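Local atomic coordinates of pyrrolidone-carboxylate peptidase (Deinococcus radiodurans R1, PDB entry 5Z48), a protein that removes N-terminal pyroglutamyl (5-oxoprolyl) residues from peptides as a cysteine exopeptidase, generally sparing those in which proline follows. Residues 47-53 with 144-149; 87-91 with 102-107; 111-117 with 151-155. All blocks are in the same frame, centred on the assembly; numbering follows the deposited sequence.

Interaction 1 (47-53 with 144-149). With PCA (pyroglutamic acid), chain I.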
loop_
_atom_site.group_PDB
_atom_site.type_symbol
_atom_site.label_atom_id
_atom_site.label_comp_id
_atom_site.label_asym_id
_atom_site.label_seq_id
_atom_site.Cartn_x
_atom_site.Cartn_y
_atom_site.Cartn_z
ATOM N N VAL B 47 26.072 -9.182 2.899
ATOM C CA VAL B 47 25.167 -8.673 1.849
ATOM C C VAL B 47 26.026 -8.156 0.707
ATOM O O VAL B 47 26.153 -6.944 0.484
ATOM C CB VAL B 47 24.210 -7.601 2.391
ATOM C CG1 VAL B 47 23.176 -7.251 1.338
ATOM C CG2 VAL B 47 23.447 -8.159 3.564
ATOM N N GLU B 48 26.645 -9.078 -0.012
ATOM C CA GLU B 48 27.523 -8.765 -1.124
ATOM C C GLU B 48 27.641 -10.084 -1.869
ATOM O O GLU B 48 28.033 -11.088 -1.237
ATOM C CB GLU B 48 28.893 -8.267 -0.631
ATOM C CG GLU B 48 29.802 -7.708 -1.748
ATOM C CD GLU B 48 30.425 -8.835 -2.552
ATOM O OE1 GLU B 48 30.135 -8.925 -3.763
ATOM O OE2 GLU B 48 31.180 -9.648 -1.947
ATOM N N PRO B 49 27.285 -10.146 -3.161
ATOM C CA PRO B 49 27.080 -11.467 -3.797
ATOM C C PRO B 49 28.326 -12.313 -3.949
ATOM O O PRO B 49 28.232 -13.532 -3.762
ATOM C CB PRO B 49 26.485 -11.132 -5.174
ATOM C CG PRO B 49 26.918 -9.678 -5.410
ATOM C CD PRO B 49 26.878 -9.039 -4.054
ATOM N N HIS B 50 29.476 -11.726 -4.273
ATOM C CA HIS B 50 30.662 -12.556 -4.474
ATOM C C HIS B 50 31.045 -13.256 -3.182
ATOM O O HIS B 50 31.248 -14.480 -3.160
ATOM C CB HIS B 50 31.805 -11.714 -5.010
ATOM C CG HIS B 50 31.492 -11.115 -6.341
ATOM N ND1 HIS B 50 31.040 -11.877 -7.398
ATOM C CD2 HIS B 50 31.491 -9.832 -6.771
ATOM C CE1 HIS B 50 30.819 -11.093 -8.438
ATOM N NE2 HIS B 50 31.087 -9.848 -8.087
ATOM N N ALA B 51 31.091 -12.509 -2.082
ATOM C CA ALA B 51 31.487 -13.127 -0.819
ATOM C C ALA B 51 30.394 -14.050 -0.288
ATOM O O ALA B 51 30.689 -15.095 0.313
ATOM C CB ALA B 51 31.843 -12.057 0.212
ATOM N N ALA B 52 29.120 -13.674 -0.482
ATOM C CA ALA B 52 28.038 -14.536 -0.020
ATOM C C ALA B 52 28.037 -15.861 -0.781
ATOM O O ALA B 52 27.866 -16.926 -0.171
ATOM C CB ALA B 52 26.690 -13.822 -0.149
ATOM N N GLY B 53 28.260 -15.822 -2.101
ATOM C CA GLY B 53 28.340 -17.056 -2.859
ATOM C C GLY B 53 29.497 -17.940 -2.429
ATOM O O GLY B 53 29.338 -19.167 -2.322
ATOM N N TYR B 144 18.173 -8.893 -5.826
ATOM C CA TYR B 144 19.263 -8.437 -4.978
ATOM C C TYR B 144 19.967 -9.663 -4.384
ATOM O O TYR B 144 19.991 -10.712 -5.018
ATOM C CB TYR B 144 18.685 -7.478 -3.932
ATOM C CG TYR B 144 19.609 -6.604 -3.066
ATOM C CD1 TYR B 144 20.632 -5.795 -3.584
ATOM C CD2 TYR B 144 19.369 -6.536 -1.708
ATOM C CE1 TYR B 144 21.398 -4.965 -2.752
ATOM C CE2 TYR B 144 20.129 -5.711 -0.868
ATOM C CZ TYR B 144 21.131 -4.921 -1.391
ATOM O OH TYR B 144 21.859 -4.102 -0.551
ATOM N N VAL B 145 20.553 -9.548 -3.201
ATOM C CA VAL B 145 21.471 -10.608 -2.760
ATOM C C VAL B 145 20.709 -11.847 -2.276
ATOM O O VAL B 145 21.218 -12.970 -2.425
ATOM C CB VAL B 145 22.463 -10.066 -1.697
ATOM C CG1 VAL B 145 23.607 -11.084 -1.421
ATOM C CG2 VAL B 145 23.138 -8.762 -2.147
ATOM N N CYS B 146 19.483 -11.702 -1.721
ATOM C CA CYS B 146 18.710 -12.884 -1.320
ATOM C C CYS B 146 18.366 -13.751 -2.523
ATOM O O CYS B 146 18.552 -14.965 -2.505
ATOM C CB CYS B 146 17.418 -12.462 -0.608
ATOM S SG CYS B 146 17.756 -11.678 1.029
ATOM N N ASN B 147 17.853 -13.141 -3.589
ATOM C CA ASN B 147 17.633 -13.924 -4.795
ATOM C C ASN B 147 18.915 -14.573 -5.289
ATOM O O ASN B 147 18.911 -15.743 -5.712
ATOM C CB ASN B 147 17.087 -13.012 -5.881
ATOM C CG ASN B 147 16.939 -13.745 -7.209
ATOM O OD1 ASN B 147 15.959 -14.498 -7.388
ATOM N ND2 ASN B 147 17.885 -13.554 -8.113
ATOM N N PHE B 148 20.023 -13.823 -5.271
ATOM C CA PHE B 148 21.303 -14.360 -5.736
ATOM C C PHE B 148 21.651 -15.649 -5.001
ATOM O O PHE B 148 22.044 -16.627 -5.650
ATOM C CB PHE B 148 22.406 -13.313 -5.582
ATOM C CG PHE B 148 23.783 -13.854 -5.834
ATOM C CD1 PHE B 148 24.524 -14.431 -4.788
ATOM C CD2 PHE B 148 24.292 -13.846 -7.119
ATOM C CE1 PHE B 148 25.785 -14.971 -5.030
ATOM C CE2 PHE B 148 25.573 -14.380 -7.366
ATOM C CZ PHE B 148 26.292 -14.950 -6.316
ATOM N N VAL B 149 21.517 -15.681 -3.657
ATOM C CA VAL B 149 21.974 -16.884 -2.947
ATOM C C VAL B 149 21.001 -18.037 -3.153
ATOM O O VAL B 149 21.417 -19.214 -3.147
ATOM C CB VAL B 149 22.260 -16.630 -1.450
ATOM C CG1 VAL B 149 23.450 -15.674 -1.235
ATOM C CG2 VAL B 149 21.020 -16.157 -0.656
HETATM N N PCA I . 17.460 -8.764 2.368
HETATM C CA PCA I . 18.049 -8.336 1.103
HETATM C CB PCA I . 19.554 -8.647 1.164
HETATM C CG PCA I . 19.877 -9.131 2.578
HETATM C CD PCA I . 18.518 -9.232 3.221
HETATM O OE PCA I . 18.372 -9.663 4.371
HETATM C C PCA I . 17.302 -8.989 -0.076
HETATM O O PCA I . 17.855 -9.287 -1.139
HETATM O OXT PCA I . 16.078 -9.282 0.033
#
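With CG anti to the backbone N (chi1 171°), the Phe148 ring extends to Pro49; the matching turn of Val145 (chi1 -169°) lays CG1 against the backbone at Glu48 and Pro49 and brings CG2 within 3.8 Å of Val47 CG1. The first turns of helices 49-63 and 145-159 (residues 49-53 and 145-149) run 37° apart. Pro49 CB stands almost on the normal of the Phe148 ring, 3.7 Å from its centroid, a CH-pi contact over the face. Gly53 lies at the edge of that ring, where a CB would be tight. Further along, Ala52 CB packs on Val149 CG1 at 3.9 Å. Glu48 N-caps helix 49-63, its two carboxylate oxygens taking the amides of His50 and Ala51 from above the carboxylate plane. At the other end of the contact Val47 CG2 lies 3.8 Å from CG of the bound pyroglutamate. Cys146 N donates to the ligand O at 3.0 Å, while the Tyr144 ring presents its edge to that oxygen and sends its OH to Pro95 O. Val47, Tyr144, Val145 and Cys146 thus form one wall of the pyroglutamate pocket of a C15-family cysteine peptidase, in which Cys146 is probably the active-site cysteine.

Interaction 2 (87-91 with 102-107); sequences VGVMD and YRDQPI
Asp104 and Gln105 both face Met90, making a G1 beta bulge in the antiparallel pairing of strand 80-90 with 105-106. Asp104 adopts a left-handed backbone conformation, and its amide comes round to the side chain of Asp91. Asp91 holds CG anti to its N (chi1 -168°), which carries the carboxylate over to Arg103 and the bulge amide. OD1 of Asp91 is gripped twice within the contact: Asp104 N reaches its anti lone pair at 2.9 Å, and Arg103 NE approaches on the syn side at 2.9 Å, 33° out of the carboxylate plane. The link from Arg103 NH2 to Asp91 OD2 is weak, and NH2 also donates to Phe92 O. Carboxylate and guanidinium are turned 71° against each other. With an alanine in place of Asp91, the Arg103 guanidinium would probably be freer to turn, the bulge amide would lack its acceptor and Arg122 of the second subunit one of its acids. Asp104 OD1 comes within 3.2 Å of Asp91 OD1, a crowding of acids probably balanced by Arg84 and Arg122 of the second subunit: both bridge Asp104, and Arg122 bridges Asp91 as well. Beyond the bulge, Met90 N and O bond to Gln105 O and N. Met90 CE sits over the centre of the Tyr102 ring in a CH-pi contact, with SD farther above that face, a Met-aromatic contact; a second Met90 conformer makes both less certain. Gly88, centre of an inverse gamma turn, closes the pairing: its O accepts from Ile107 N at 3.0 Å and meets Pro106 CA at 3.4 Å in a CA-H...O contact.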
loop_
_atom_site.group_PDB
_atom_site.type_symbol
_atom_site.label_atom_id
_atom_site.label_comp_id
_atom_site.label_asym_id
_atom_site.label_seq_id
_atom_site.Cartn_x
_atom_site.Cartn_y
_atom_site.Cartn_z
ATOM N N VAL B 87 15.847 -16.378 -9.684
ATOM C CA VAL B 87 16.063 -15.979 -11.075
ATOM C C VAL B 87 17.536 -15.641 -11.292
ATOM O O VAL B 87 18.180 -15.029 -10.431
ATOM C CB VAL B 87 15.164 -14.778 -11.419
ATOM C CG1 VAL B 87 15.478 -14.226 -12.804
ATOM C CG2 VAL B 87 13.684 -15.161 -11.316
ATOM N N GLY B 88 18.071 -16.060 -12.436
ATOM C CA GLY B 88 19.508 -15.939 -12.726
ATOM C C GLY B 88 19.932 -14.553 -13.185
ATOM O O GLY B 88 20.679 -14.421 -14.164
ATOM N N VAL B 89 19.460 -13.520 -12.508
ATOM C CA VAL B 89 19.792 -12.139 -12.854
ATOM C C VAL B 89 20.089 -11.356 -11.575
ATOM O O VAL B 89 19.413 -11.532 -10.549
ATOM C CB VAL B 89 18.665 -11.438 -13.651
ATOM C CG1 VAL B 89 19.027 -9.986 -13.961
ATOM C CG2 VAL B 89 18.345 -12.190 -14.964
ATOM N N MET B 90 21.088 -10.475 -11.662
ATOM C CA MET B 90 21.418 -9.494 -10.629
ATOM C C MET B 90 21.004 -8.110 -11.124
ATOM O O MET B 90 21.558 -7.610 -12.114
ATOM C CB MET B 90 22.915 -9.513 -10.312
ATOM C CG MET B 90 23.387 -10.901 -9.936
ATOM S SD MET B 90 25.144 -11.192 -10.061
ATOM C CE MET B 90 25.830 -10.334 -8.649
ATOM N N ASP B 91 20.089 -7.471 -10.396
ATOM C CA ASP B 91 19.670 -6.112 -10.740
ATOM C C ASP B 91 19.342 -5.406 -9.439
ATOM O O ASP B 91 18.318 -5.702 -8.807
ATOM C CB ASP B 91 18.482 -6.098 -11.700
ATOM C CG ASP B 91 18.248 -4.719 -12.263
ATOM O OD1 ASP B 91 18.931 -4.318 -13.212
ATOM O OD2 ASP B 91 17.353 -4.013 -11.750
ATOM N N TYR B 102 24.535 -3.864 -9.801
ATOM C CA TYR B 102 24.511 -4.642 -11.025
ATOM C C TYR B 102 23.228 -4.285 -11.759
ATOM O O TYR B 102 22.198 -4.050 -11.111
ATOM C CB TYR B 102 24.548 -6.163 -10.733
ATOM C CG TYR B 102 25.787 -6.555 -9.965
ATOM C CD1 TYR B 102 25.808 -6.472 -8.577
ATOM C CD2 TYR B 102 26.914 -7.012 -10.613
ATOM C CE1 TYR B 102 26.939 -6.801 -7.867
ATOM C CE2 TYR B 102 28.063 -7.349 -9.889
ATOM C CZ TYR B 102 28.051 -7.246 -8.528
ATOM O OH TYR B 102 29.190 -7.581 -7.837
ATOM N N ARG B 103 23.311 -4.220 -13.095
ATOM C CA ARG B 103 22.171 -3.896 -13.959
ATOM C C ARG B 103 21.970 -5.049 -14.955
ATOM O O ARG B 103 22.833 -5.300 -15.800
ATOM C CB ARG B 103 22.422 -2.562 -14.668
ATOM C CG ARG B 103 21.211 -2.025 -15.455
ATOM C CD ARG B 103 20.403 -0.990 -14.643
ATOM N NE ARG B 103 19.910 -1.558 -13.376
ATOM C CZ ARG B 103 20.212 -1.112 -12.161
ATOM N NH1 ARG B 103 21.003 -0.047 -11.984
ATOM N NH2 ARG B 103 19.681 -1.701 -11.107
ATOM N N ASP B 104 20.831 -5.768 -14.841
ATOM C CA ASP B 104 20.455 -6.796 -15.820
ATOM C C ASP B 104 21.557 -7.836 -16.027
ATOM O O ASP B 104 21.781 -8.314 -17.140
ATOM C CB ASP B 104 20.080 -6.164 -17.168
ATOM C CG ASP B 104 19.017 -5.104 -17.035
ATOM O OD1 ASP B 104 18.106 -5.302 -16.183
ATOM O OD2 ASP B 104 19.092 -4.107 -17.783
ATOM N N GLN B 105 22.236 -8.231 -14.937
ATOM C CA GLN B 105 23.456 -9.028 -15.085
ATOM C C GLN B 105 23.165 -10.514 -14.892
ATOM O O GLN B 105 22.712 -10.909 -13.805
ATOM C CB GLN B 105 24.504 -8.550 -14.084
ATOM C CG GLN B 105 25.831 -9.284 -14.166
ATOM C CD GLN B 105 26.623 -8.977 -15.433
ATOM O OE1 GLN B 105 26.543 -7.884 -16.000
ATOM N NE2 GLN B 105 27.344 -9.980 -15.919
ATOM N N PRO B 106 23.419 -11.373 -15.886
ATOM C CA PRO B 106 23.231 -12.816 -15.672
ATOM C C PRO B 106 24.173 -13.335 -14.599
ATOM O O PRO B 106 25.343 -12.953 -14.526
ATOM C CB PRO B 106 23.541 -13.435 -17.040
ATOM C CG PRO B 106 23.266 -12.264 -18.042
ATOM C CD PRO B 106 23.762 -11.044 -17.280
ATOM N N ILE B 107 23.653 -14.229 -13.754
ATOM C CA ILE B 107 24.484 -14.737 -12.663
ATOM C C ILE B 107 25.541 -15.702 -13.191
ATOM O O ILE B 107 26.701 -15.663 -12.772
ATOM C CB ILE B 107 23.598 -15.392 -11.583
ATOM C CG1 ILE B 107 22.794 -14.313 -10.847
ATOM C CG2 ILE B 107 24.461 -16.223 -10.628
ATOM C CD1 ILE B 107 21.792 -14.854 -9.762
#

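Interaction 3 (111-117 with 151-155); sequences APAAYLA and YHALH
Tyr115 fills the tight part of this contact, wedged against Tyr151, Leu154 and His155 on the helix, whereas the exposed Pro112 ring only skirts the helix. The edge of the Tyr115 ring points at the face of Tyr151 in a T-shaped pair, with ring centroids 5.2 Å apart and planes at 73°; Tyr115 CD1 meets that face off-centre, toward the rim. One face of the Tyr115 ring lies against the helix backbone between Leu154 and His155, and Tyr115 CB touches Leu154 CD1 at 3.6 Å. At the far end of the same ring, Tyr115 OH and His155 ND1 share a hydrogen bond of 2.7 Å, with the phenol at the edge of the imidazole. Because CG of Tyr151 is anti to the backbone N (chi1 -178°), its ring extends until OH donates to Pro112 O at 2.6 Å, in the carbonyl plane and on a lone pair. This bond satisfies the hydroxyl of a buried residue, and Ala111 CB lies 3.3 Å from Tyr151 OH. By contrast, the solvent-exposed Pro112 ring brings its CD only to 4.0 Å from Tyr151 OH. Ala114 and Leu116, alternating with Tyr115, point away from the helix, and both pack on alanines of the second subunit. Strand 114-116, paired antiparallel with strand 80-90, therefore lies between helix 145-159 and the subunit interface, an aromatic cluster filling this helix-on-sheet packing of the alpha/beta fold.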
loop_
_atom_site.group_PDB
_atom_site.type_symbol
_atom_site.label_atom_id
_atom_site.label_comp_id
_atom_site.label_asym_id
_atom_site.label_seq_id
_atom_site.Cartn_x
_atom_site.Cartn_y
_atom_site.Cartn_z
ATOM N N ALA B 111 23.699 -21.210 -17.992
ATOM C CA ALA B 111 22.937 -21.887 -16.955
ATOM C C ALA B 111 21.466 -21.527 -17.099
ATOM O O ALA B 111 21.120 -20.595 -17.840
ATOM C CB ALA B 111 23.460 -21.504 -15.554
ATOM N N PRO B 112 20.566 -22.232 -16.391
ATOM C CA PRO B 112 19.130 -21.941 -16.548
ATOM C C PRO B 112 18.767 -20.515 -16.164
ATOM O O PRO B 112 19.372 -19.898 -15.280
ATOM C CB PRO B 112 18.449 -22.943 -15.598
ATOM C CG PRO B 112 19.451 -24.140 -15.572
ATOM C CD PRO B 112 20.781 -23.435 -15.547
ATOM N N ALA B 113 17.695 -20.022 -16.795
ATOM C CA ALA B 113 17.158 -18.714 -16.431
ATOM C C ALA B 113 16.718 -18.647 -14.977
ATOM O O ALA B 113 16.734 -17.562 -14.366
ATOM C CB ALA B 113 15.980 -18.375 -17.346
ATOM N N ALA B 114 16.278 -19.775 -14.410
ATOM C CA ALA B 114 15.801 -19.800 -13.045
ATOM C C ALA B 114 15.877 -21.221 -12.499
ATOM O O ALA B 114 15.992 -22.195 -13.250
ATOM C CB ALA B 114 14.361 -19.300 -12.965
ATOM N N TYR B 115 15.778 -21.318 -11.160
ATOM C CA TYR B 115 15.560 -22.585 -10.463
ATOM C C TYR B 115 14.343 -22.458 -9.557
ATOM O O TYR B 115 14.224 -21.475 -8.819
ATOM C CB TYR B 115 16.802 -22.969 -9.613
ATOM C CG TYR B 115 17.950 -23.485 -10.401
ATOM C CD1 TYR B 115 18.947 -22.629 -10.927
ATOM C CD2 TYR B 115 18.099 -24.852 -10.621
ATOM C CE1 TYR B 115 20.028 -23.127 -11.632
ATOM C CE2 TYR B 115 19.183 -25.363 -11.325
ATOM C CZ TYR B 115 20.150 -24.498 -11.841
ATOM O OH TYR B 115 21.196 -25.033 -12.526
ATOM N N LEU B 116 13.429 -23.426 -9.615
ATOM C CA LEU B 116 12.370 -23.480 -8.603
ATOM C C LEU B 116 12.927 -23.978 -7.271
ATOM O O LEU B 116 13.698 -24.944 -7.213
ATOM C CB LEU B 116 11.217 -24.375 -9.082
ATOM C CG LEU B 116 10.555 -23.957 -10.395
ATOM C CD1 LEU B 116 9.447 -24.983 -10.687
ATOM C CD2 LEU B 116 10.015 -22.551 -10.210
ATOM N N ALA B 117 12.480 -23.343 -6.183
ATOM C CA ALA B 117 12.812 -23.858 -4.857
ATOM C C ALA B 117 12.280 -25.276 -4.712
ATOM O O ALA B 117 11.218 -25.626 -5.259
ATOM C CB ALA B 117 12.180 -22.956 -3.790
ATOM N N TYR B 151 19.314 -18.667 -6.057
ATOM C CA TYR B 151 19.751 -19.227 -7.332
ATOM C C TYR B 151 21.079 -19.956 -7.164
ATOM O O TYR B 151 21.260 -21.073 -7.679
ATOM C CB TYR B 151 19.855 -18.106 -8.380
ATOM C CG TYR B 151 20.247 -18.599 -9.747
ATOM C CD1 TYR B 151 21.580 -18.850 -10.080
ATOM C CD2 TYR B 151 19.281 -18.817 -10.733
ATOM C CE1 TYR B 151 21.940 -19.345 -11.332
ATOM C CE2 TYR B 151 19.616 -19.278 -12.006
ATOM C CZ TYR B 151 20.949 -19.556 -12.304
ATOM O OH TYR B 151 21.308 -20.039 -13.545
ATOM N N HIS B 152 22.039 -19.318 -6.489
ATOM C CA HIS B 152 23.366 -19.919 -6.317
ATOM C C HIS B 152 23.279 -21.294 -5.653
ATOM O O HIS B 152 23.931 -22.257 -6.103
ATOM C CB HIS B 152 24.222 -18.971 -5.487
ATOM C CG HIS B 152 25.589 -19.480 -5.217
ATOM N ND1 HIS B 152 26.674 -19.145 -6.004
ATOM C CD2 HIS B 152 26.061 -20.297 -4.245
ATOM C CE1 HIS B 152 27.758 -19.734 -5.521
ATOM N NE2 HIS B 152 27.406 -20.458 -4.471
ATOM N N ALA B 153 22.505 -21.408 -4.574
ATOM C CA ALA B 153 22.441 -22.686 -3.863
ATOM C C ALA B 153 21.760 -23.754 -4.714
ATOM O O ALA B 153 22.227 -24.909 -4.754
ATOM C CB ALA B 153 21.705 -22.497 -2.534
ATOM N N LEU B 154 20.652 -23.413 -5.383
ATOM C CA LEU B 154 19.952 -24.420 -6.180
ATOM C C LEU B 154 20.832 -24.908 -7.324
ATOM O O LEU B 154 20.873 -26.107 -7.620
ATOM C CB LEU B 154 18.619 -23.843 -6.678
ATOM C CG LEU B 154 17.576 -23.656 -5.584
ATOM C CD1 LEU B 154 16.437 -22.732 -6.082
ATOM C CD2 LEU B 154 16.981 -25.016 -5.154
ATOM N N HIS B 155 21.573 -23.984 -7.957
ATOM C CA HIS B 155 22.478 -24.347 -9.048
ATOM C C HIS B 155 23.596 -25.261 -8.552
ATOM O O HIS B 155 23.885 -26.290 -9.184
ATOM C CB HIS B 155 23.074 -23.073 -9.648
ATOM C CG HIS B 155 23.985 -23.331 -10.807
ATOM N ND1 HIS B 155 23.522 -23.797 -12.017
ATOM C CD2 HIS B 155 25.319 -23.155 -10.953
ATOM C CE1 HIS B 155 24.538 -23.919 -12.859
ATOM N NE2 HIS B 155 25.643 -23.538 -12.239
#

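How the interactions relate
Interactions 1 and 3 share helix 145-159: its N-terminal turn meets both the ligand and helix 49-63, and residues 151-155 pack against 111-117. Interaction 2 lies, along the chain, inside the loop closed by interaction 1. The two are stitched together by a probable hydrogen bond from Asn147 ND2 to Val87 O (2.8 Å) and by Pro49 CG against Met90 CE (3.5 Å). Interaction 2 meets interaction 3 through the probable bond between Gly88 N and Ala113 O (2.8 Å), and both border the second subunit. Only interaction 1 touches pyroglutamate; the side chains of Met90 and Tyr151 remain about 10 Å and 12 Å from it. The side chain of Ala117 is about 6 Å from that of Glu83, probably an active-site residue.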